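Local coordinates for tRNA (Guanine-N(1)-)-methyltransferase (Aquifex aeolicus, PDB 1OY5), which probably methylates N1 of guanosine-37 in tRNA, using S-adenosyl-L-methionine as the methyl donor, at residues Pro15-Cys20 with Val145-Ile150; Gly34-Tyr39 with Ala152-Leu157. All coordinates share one frame; numbering follows the deposited sequence.

Contact 1. Residues Pro15-Cys20 with Val145-Ile150; sequences PHIISC and VALAVI
Leu147 spreads its two methyl groups over neighbouring residues of helix 15-21. Its CD2 lies 3.7 Å from CD1 of Ile18, and the two side chains approach at a slant. The other branch, CD1, meets CG2 of Ile17 at 4.0 Å, with these side chains crossing at about a right angle. Farther along, Ile150 CD1 comes within 4.4 Å of Ile18 CG2, so Ile18 touches successive turns of helix 143-155. With chi1 at -46° and chi2 at -63°, Ile18 CD1 reaches Leu147, while CG2 lies close to both Leu147 CD2 and Ile150 CD1. No hydrogen bond joins the segments; the contact is wholly apolar. An alanine in place of Leu147 is likely to open a gap beside Ile17 and Ile18, since both methyl contacts would be lost. The segment axes come no closer than 10.6 Å and cross at -26°, so side chains span most of the gap, Leu147 CD2 reaching as far as CA of Ile18 (4.0 Å). Ile18 and Ile150 also pack on Val10 of strand 6-12 and Val38 of strand 36-42, while Ile17 meets Tyr24 of the second subunit. The contact thus joins two near-parallel helices over the parallel sheet of this SPOUT-superfamily methyltransferase.

Contact 2. Residues Gly34-Tyr39 with Ala152-Leu157; sequences GKVEVY and AVSRVL
Val36 sets both its methyl groups near the hydroxyl of Ser154, and no aromatic ring or carboxylate lies between them; the flat side chains, Tyr39 and Glu37, stand elsewhere on the strand. There the Tyr39 hydroxyl OH donates to Glu37 OE1 at 2.5 Å, arriving from above the carboxylate plane, 45° out of it. The same oxygen forms a salt bridge with Arg7. The ring of Tyr39 meets that of Phe9, their planes only about 15° apart, and it also meets the ring of Tyr81.

Across the contact, Val36 CG1 lies 3.9 Å from Ser154 OG, and its second methyl, CG2, is at 4.1 Å from the same oxygen. With chi1 at -51°, CG1 stands beside the backbone N, on the side where it also faces CD1 of Leu157; the modelled separation of those two carbons is doubtful. Leu157 CD1 further approaches the backbone O of Lys35 at 3.8 Å and CB of Lys35 at 4.4 Å, whereas the rest of the lysine chain leads away. Leu157 follows the end of helix 143-155, and its N bonds back to the O of Ser154.

Ser154 OG hydrogen-bonds to the carbonyl O of Ile150, one turn earlier, so this buried hydroxyl has its polar partner within its own helix. No hydrogen bond joins strand and helix end: methyl groups lie against an engaged hydroxyl and a backbone carbonyl, the Val36-Leu157 packing being too uncertain to weigh, while Glu37 and the Tyr39 hydroxyl pair with each other away from the contact.

In the fold
Both contacts use helix 143-155, contact 1 mostly in its N-terminal half and contact 2 at its C-terminal end. The first is helix against helix, fully buried near the centre of the chain; the second sets that helix end against strand 36-42, an outermost strand of the sheet within the chain, and is only partly buried. Val38 connects them, its methyls packing on Ile18 and Ile150. Branched aliphatic groups alone make contact 1, while in contact 2 a serine hydroxyl and a backbone carbonyl enter the packing. Each also borders the second subunit: beside contact 2, Ala152 and Arg155 pack on its Phe137 and Ile138, residues that probably bind S-adenosyl-L-methionine.

Contact 1. Residues Pro15-Cys20 with Val145-Ile150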
ATOM      1  N   PRO A  15      -2.593   5.860 -15.164  1.00 23.93           N
ATOM      2  CA  PRO A  15      -2.611   4.509 -15.713  1.00 23.92           C
ATOM      3  C   PRO A  15      -1.258   3.844 -15.600  1.00 23.99           C
ATOM      4  O   PRO A  15      -1.202   2.707 -15.180  1.00 25.82           O
ATOM      5  CB  PRO A  15      -2.943   4.724 -17.220  1.00 23.71           C
ATOM      6  CG  PRO A  15      -3.377   6.212 -17.392  1.00 23.11           C
ATOM      7  CD  PRO A  15      -3.168   6.881 -16.079  1.00 23.71           C
ATOM      8  N   HIS A  16      -0.193   4.514 -16.008  1.00 23.43           N
ATOM      9  CA  HIS A  16       1.129   3.887 -16.090  1.00 23.59           C
ATOM     10  C   HIS A  16       1.630   3.317 -14.797  1.00 21.83           C
ATOM     11  O   HIS A  16       2.394   2.400 -14.805  1.00 21.04           O
ATOM     12  CB  HIS A  16       2.134   4.847 -16.756  1.00 24.28           C
ATOM     13  CG  HIS A  16       1.764   5.159 -18.180  1.00 29.89           C
ATOM     14  ND1 HIS A  16       2.681   5.550 -19.137  1.00 37.20           N
ATOM     15  CD2 HIS A  16       0.559   5.136 -18.807  1.00 31.60           C
ATOM     16  CE1 HIS A  16       2.066   5.749 -20.289  1.00 36.63           C
ATOM     17  NE2 HIS A  16       0.773   5.522 -20.110  1.00 37.00           N
ATOM     18  N   ILE A  17       1.181   3.845 -13.674  1.00 21.61           N
ATOM     19  CA  ILE A  17       1.563   3.271 -12.402  1.00 21.43           C
ATOM     20  C   ILE A  17       1.076   1.829 -12.349  1.00 21.05           C
ATOM     21  O   ILE A  17       1.811   0.950 -11.942  1.00 21.48           O
ATOM     22  CB  ILE A  17       1.028   4.082 -11.230  1.00 20.64           C
ATOM     23  CG1 ILE A  17       1.856   5.341 -11.044  1.00 22.97           C
ATOM     24  CG2 ILE A  17       1.123   3.284  -9.974  1.00 19.76           C
ATOM     25  CD1 ILE A  17       1.152   6.442 -10.283  1.00 21.44           C
ATOM     26  N   ILE A  18      -0.145   1.590 -12.796  1.00 21.42           N
ATOM     27  CA  ILE A  18      -0.724   0.266 -12.766  1.00 22.17           C
ATOM     28  C   ILE A  18      -0.058  -0.652 -13.812  1.00 23.09           C
ATOM     29  O   ILE A  18       0.310  -1.785 -13.529  1.00 22.87           O
ATOM     30  CB  ILE A  18      -2.214   0.370 -13.006  1.00 22.21           C
ATOM     31  CG1 ILE A  18      -2.808   1.486 -12.150  1.00 21.78           C
ATOM     32  CG2 ILE A  18      -2.907  -0.975 -12.764  1.00 22.00           C
ATOM     33  CD1 ILE A  18      -2.687   1.277 -10.719  1.00 23.39           C
ATOM     34  N   SER A  19       0.184  -0.127 -14.996  1.00 24.31           N
ATOM     35  CA  SER A  19       0.754  -0.944 -16.029  1.00 25.42           C
ATOM     36  C   SER A  19       2.178  -1.260 -15.589  1.00 25.43           C
ATOM     37  O   SER A  19       2.627  -2.370 -15.759  1.00 26.45           O
ATOM     38  CB  SER A  19       0.665  -0.265 -17.414  1.00 25.32           C
ATOM     39  OG  SER A  19       1.866   0.416 -17.740  1.00 30.71           O
ATOM     40  N   CYS A  20       2.879  -0.332 -14.964  1.00 25.19           N
ATOM     41  CA  CYS A  20       4.232  -0.639 -14.528  1.00 25.68           C
ATOM     42  C   CYS A  20       4.341  -1.687 -13.403  1.00 25.43           C
ATOM     43  O   CYS A  20       5.331  -2.404 -13.317  1.00 26.05           O
ATOM     44  CB  CYS A  20       4.974   0.614 -14.131  1.00 25.78           C
ATOM     45  SG  CYS A  20       6.628   0.206 -13.554  1.00 29.98           S
ATOM     46  N   VAL A 145      -3.301   1.484  -3.146  1.00 21.06           N
ATOM     47  CA  VAL A 145      -4.224   0.594  -2.482  1.00 21.08           C
ATOM     48  C   VAL A 145      -4.800  -0.332  -3.505  1.00 20.95           C
ATOM     49  O   VAL A 145      -5.073  -1.517  -3.234  1.00 20.86           O
ATOM     50  CB  VAL A 145      -5.311   1.351  -1.727  1.00 21.05           C
ATOM     51  CG1 VAL A 145      -6.413   0.419  -1.289  1.00 21.76           C
ATOM     52  CG2 VAL A 145      -4.682   2.056  -0.493  1.00 21.56           C
ATOM     53  N   ALA A 146      -4.943   0.192  -4.702  1.00 20.50           N
ATOM     54  CA  ALA A 146      -5.436  -0.629  -5.799  1.00 20.58           C
ATOM     55  C   ALA A 146      -4.426  -1.722  -6.079  1.00 20.44           C
ATOM     56  O   ALA A 146      -4.803  -2.888  -6.291  1.00 21.33           O
ATOM     57  CB  ALA A 146      -5.663   0.220  -7.053  1.00 19.62           C
ATOM     58  N   LEU A 147      -3.145  -1.359  -6.090  1.00 19.62           N
ATOM     59  CA  LEU A 147      -2.118  -2.322  -6.430  1.00 19.95           C
ATOM     60  C   LEU A 147      -2.051  -3.406  -5.331  1.00 20.69           C
ATOM     61  O   LEU A 147      -2.027  -4.614  -5.619  1.00 20.14           O
ATOM     62  CB  LEU A 147      -0.789  -1.634  -6.668  1.00 20.25           C
ATOM     63  CG  LEU A 147      -0.632  -0.703  -7.891  1.00 18.81           C
ATOM     64  CD1 LEU A 147       0.741  -0.043  -7.854  1.00 20.78           C
ATOM     65  CD2 LEU A 147      -0.778  -1.437  -9.183  1.00 17.37           C
ATOM     66  N   ALA A 148      -2.090  -2.970  -4.074  1.00 20.49           N
ATOM     67  CA  ALA A 148      -2.106  -3.903  -2.979  1.00 20.79           C
ATOM     68  C   ALA A 148      -3.239  -4.906  -3.195  1.00 20.96           C
ATOM     69  O   ALA A 148      -3.036  -6.105  -3.161  1.00 21.36           O
ATOM     70  CB  ALA A 148      -2.304  -3.172  -1.703  1.00 21.40           C
ATOM     71  N   VAL A 149      -4.432  -4.405  -3.468  1.00 20.89           N
ATOM     72  CA  VAL A 149      -5.563  -5.274  -3.716  1.00 20.73           C
ATOM     73  C   VAL A 149      -5.286  -6.277  -4.888  1.00 21.14           C
ATOM     74  O   VAL A 149      -5.570  -7.465  -4.773  1.00 18.81           O
ATOM     75  CB  VAL A 149      -6.822  -4.451  -4.002  1.00 19.81           C
ATOM     76  CG1 VAL A 149      -7.924  -5.335  -4.486  1.00 21.36           C
ATOM     77  CG2 VAL A 149      -7.280  -3.711  -2.767  1.00 19.34           C
ATOM     78  N   ILE A 150      -4.745  -5.769  -6.004  1.00 21.60           N
ATOM     79  CA  ILE A 150      -4.429  -6.609  -7.154  1.00 21.93           C
ATOM     80  C   ILE A 150      -3.394  -7.670  -6.782  1.00 22.04           C
ATOM     81  O   ILE A 150      -3.497  -8.826  -7.177  1.00 20.11           O
ATOM     82  CB  ILE A 150      -3.921  -5.740  -8.308  1.00 22.41           C
ATOM     83  CG1 ILE A 150      -5.060  -4.868  -8.857  1.00 22.95           C
ATOM     84  CG2 ILE A 150      -3.454  -6.605  -9.441  1.00 24.75           C
ATOM     85  CD1 ILE A 150      -4.667  -3.913  -9.951  1.00 22.97           C
TER

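Contact 2. Residues Gly34-Tyr39 with Ala152-Leu157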
ATOM      1  N   GLY A  34      -2.545 -16.475 -17.402  1.00 22.18           N
ATOM      2  CA  GLY A  34      -3.934 -16.329 -17.804  1.00 21.69           C
ATOM      3  C   GLY A  34      -4.904 -16.380 -16.642  1.00 21.79           C
ATOM      4  O   GLY A  34      -6.079 -16.539 -16.852  1.00 21.90           O
ATOM      5  N   LYS A  35      -4.426 -16.192 -15.420  1.00 22.12           N
ATOM      6  CA  LYS A  35      -5.289 -16.246 -14.245  1.00 22.16           C
ATOM      7  C   LYS A  35      -5.815 -14.882 -13.952  1.00 22.34           C
ATOM      8  O   LYS A  35      -6.804 -14.724 -13.269  1.00 23.62           O
ATOM      9  CB  LYS A  35      -4.532 -16.785 -13.027  1.00 22.20           C
ATOM     10  CG  LYS A  35      -3.875 -18.137 -13.284  1.00 21.67           C
ATOM     11  CD  LYS A  35      -4.781 -19.038 -14.097  1.00 20.71           C
ATOM     12  CE  LYS A  35      -4.246 -20.471 -14.262  1.00 20.59           C
ATOM     13  NZ  LYS A  35      -5.412 -21.407 -14.469  1.00 18.75           N
ATOM     14  N   VAL A  36      -5.139 -13.858 -14.419  1.00 22.68           N
ATOM     15  CA  VAL A  36      -5.681 -12.528 -14.219  1.00 22.82           C
ATOM     16  C   VAL A  36      -5.339 -11.633 -15.355  1.00 21.54           C
ATOM     17  O   VAL A  36      -4.416 -11.897 -16.124  1.00 20.46           O
ATOM     18  CB  VAL A  36      -5.176 -11.880 -12.966  1.00 23.35           C
ATOM     19  CG1 VAL A  36      -5.370 -12.810 -11.789  1.00 25.41           C
ATOM     20  CG2 VAL A  36      -3.728 -11.570 -13.125  1.00 26.04           C
ATOM     21  N   GLU A  37      -6.142 -10.588 -15.449  1.00 20.79           N
ATOM     22  CA  GLU A  37      -5.943  -9.503 -16.382  1.00 20.34           C
ATOM     23  C   GLU A  37      -6.206  -8.190 -15.633  1.00 20.36           C
ATOM     24  O   GLU A  37      -7.098  -8.074 -14.810  1.00 19.53           O
ATOM     25  CB  GLU A  37      -6.875  -9.629 -17.570  1.00 20.27           C
ATOM     26  CG  GLU A  37      -6.513 -10.737 -18.543  1.00 17.61           C
ATOM     27  CD  GLU A  37      -7.581 -10.895 -19.604  1.00 18.81           C
ATOM     28  OE1 GLU A  37      -8.532 -10.075 -19.634  1.00 18.20           O
ATOM     29  OE2 GLU A  37      -7.532 -11.885 -20.356  1.00 22.24           O
ATOM     30  N   VAL A  38      -5.392  -7.199 -15.952  1.00 21.40           N
ATOM     31  CA  VAL A  38      -5.389  -5.911 -15.306  1.00 20.94           C
ATOM     32  C   VAL A  38      -5.504  -4.878 -16.376  1.00 20.29           C
ATOM     33  O   VAL A  38      -4.586  -4.682 -17.137  1.00 19.89           O
ATOM     34  CB  VAL A  38      -4.035  -5.672 -14.558  1.00 21.04           C
ATOM     35  CG1 VAL A  38      -3.943  -4.252 -14.043  1.00 22.19           C
ATOM     36  CG2 VAL A  38      -3.895  -6.622 -13.441  1.00 20.58           C
ATOM     37  N   TYR A  39      -6.625  -4.189 -16.400  1.00 20.40           N
ATOM     38  CA  TYR A  39      -6.866  -3.143 -17.354  1.00 20.50           C
ATOM     39  C   TYR A  39      -6.857  -1.753 -16.702  1.00 21.04           C
ATOM     40  O   TYR A  39      -7.835  -1.294 -16.162  1.00 21.15           O
ATOM     41  CB  TYR A  39      -8.223  -3.323 -18.009  1.00 20.08           C
ATOM     42  CG  TYR A  39      -8.417  -4.577 -18.759  1.00 21.59           C
ATOM     43  CD1 TYR A  39      -8.232  -4.600 -20.142  1.00 24.03           C
ATOM     44  CD2 TYR A  39      -8.863  -5.741 -18.119  1.00 19.80           C
ATOM     45  CE1 TYR A  39      -8.439  -5.722 -20.858  1.00 23.24           C
ATOM     46  CE2 TYR A  39      -9.069  -6.871 -18.829  1.00 21.40           C
ATOM     47  CZ  TYR A  39      -8.855  -6.869 -20.205  1.00 22.92           C
ATOM     48  OH  TYR A  39      -9.036  -8.004 -20.955  1.00 19.17           O
ATOM     49  N   ALA A 152      -2.583  -8.817  -3.599  1.00 22.68           N
ATOM     50  CA  ALA A 152      -3.076  -9.754  -2.596  1.00 22.34           C
ATOM     51  C   ALA A 152      -3.966 -10.833  -3.195  1.00 22.28           C
ATOM     52  O   ALA A 152      -3.824 -12.020  -2.890  1.00 21.60           O
ATOM     53  CB  ALA A 152      -3.829  -9.003  -1.478  1.00 21.89           C
ATOM     54  N   VAL A 153      -4.897 -10.390  -4.018  1.00 23.08           N
ATOM     55  CA  VAL A 153      -5.843 -11.251  -4.687  1.00 24.68           C
ATOM     56  C   VAL A 153      -5.159 -12.232  -5.648  1.00 25.55           C
ATOM     57  O   VAL A 153      -5.430 -13.441  -5.624  1.00 25.67           O
ATOM     58  CB  VAL A 153      -6.877 -10.416  -5.435  1.00 24.79           C
ATOM     59  CG1 VAL A 153      -7.662 -11.278  -6.359  1.00 26.45           C
ATOM     60  CG2 VAL A 153      -7.813  -9.726  -4.436  1.00 25.25           C
ATOM     61  N   SER A 154      -4.232 -11.714  -6.440  1.00 26.55           N
ATOM     62  CA  SER A 154      -3.532 -12.501  -7.441  1.00 27.27           C
ATOM     63  C   SER A 154      -2.753 -13.611  -6.830  1.00 28.22           C
ATOM     64  O   SER A 154      -2.709 -14.698  -7.394  1.00 28.74           O
ATOM     65  CB  SER A 154      -2.569 -11.636  -8.246  1.00 27.36           C
ATOM     66  OG  SER A 154      -3.254 -10.787  -9.156  1.00 27.20           O
ATOM     67  N   ARG A 155      -2.131 -13.363  -5.681  1.00 29.05           N
ATOM     68  CA  ARG A 155      -1.308 -14.414  -5.057  1.00 29.95           C
ATOM     69  C   ARG A 155      -2.105 -15.565  -4.419  1.00 30.38           C
ATOM     70  O   ARG A 155      -1.572 -16.663  -4.277  1.00 30.82           O
ATOM     71  CB  ARG A 155      -0.269 -13.850  -4.081  1.00 29.93           C
ATOM     72  CG  ARG A 155      -0.843 -13.215  -2.837  1.00 30.27           C
ATOM     73  CD  ARG A 155       0.199 -12.891  -1.813  1.00 28.09           C
ATOM     74  NE  ARG A 155       0.888 -14.087  -1.343  1.00 26.75           N
ATOM     75  CZ  ARG A 155       0.385 -14.949  -0.470  1.00 25.95           C
ATOM     76  NH1 ARG A 155      -0.825 -14.764   0.038  1.00 26.31           N
ATOM     77  NH2 ARG A 155       1.095 -15.996  -0.085  1.00 25.43           N
ATOM     78  N   VAL A 156      -3.378 -15.346  -4.077  1.00 30.92           N
ATOM     79  CA  VAL A 156      -4.195 -16.434  -3.512  1.00 30.10           C
ATOM     80  C   VAL A 156      -5.014 -17.089  -4.590  1.00 30.59           C
ATOM     81  O   VAL A 156      -5.893 -17.892  -4.294  1.00 30.91           O
ATOM     82  CB  VAL A 156      -5.160 -15.973  -2.401  1.00 29.51           C
ATOM     83  CG1 VAL A 156      -4.398 -15.391  -1.235  1.00 28.26           C
ATOM     84  CG2 VAL A 156      -6.181 -15.014  -2.934  1.00 29.00           C
ATOM     85  N   LEU A 157      -4.780 -16.732  -5.848  1.00 31.33           N
ATOM     86  CA  LEU A 157      -5.511 -17.403  -6.932  1.00 31.56           C
ATOM     87  C   LEU A 157      -4.885 -18.760  -7.211  1.00 31.74           C
ATOM     88  O   LEU A 157      -3.681 -18.912  -7.197  1.00 32.16           O
ATOM     89  CB  LEU A 157      -5.489 -16.587  -8.214  1.00 31.25           C
ATOM     90  CG  LEU A 157      -6.402 -15.388  -8.266  1.00 31.03           C
ATOM     91  CD1 LEU A 157      -6.182 -14.642  -9.569  1.00 30.33           C
ATOM     92  CD2 LEU A 157      -7.854 -15.810  -8.095  1.00 31.37           C
TER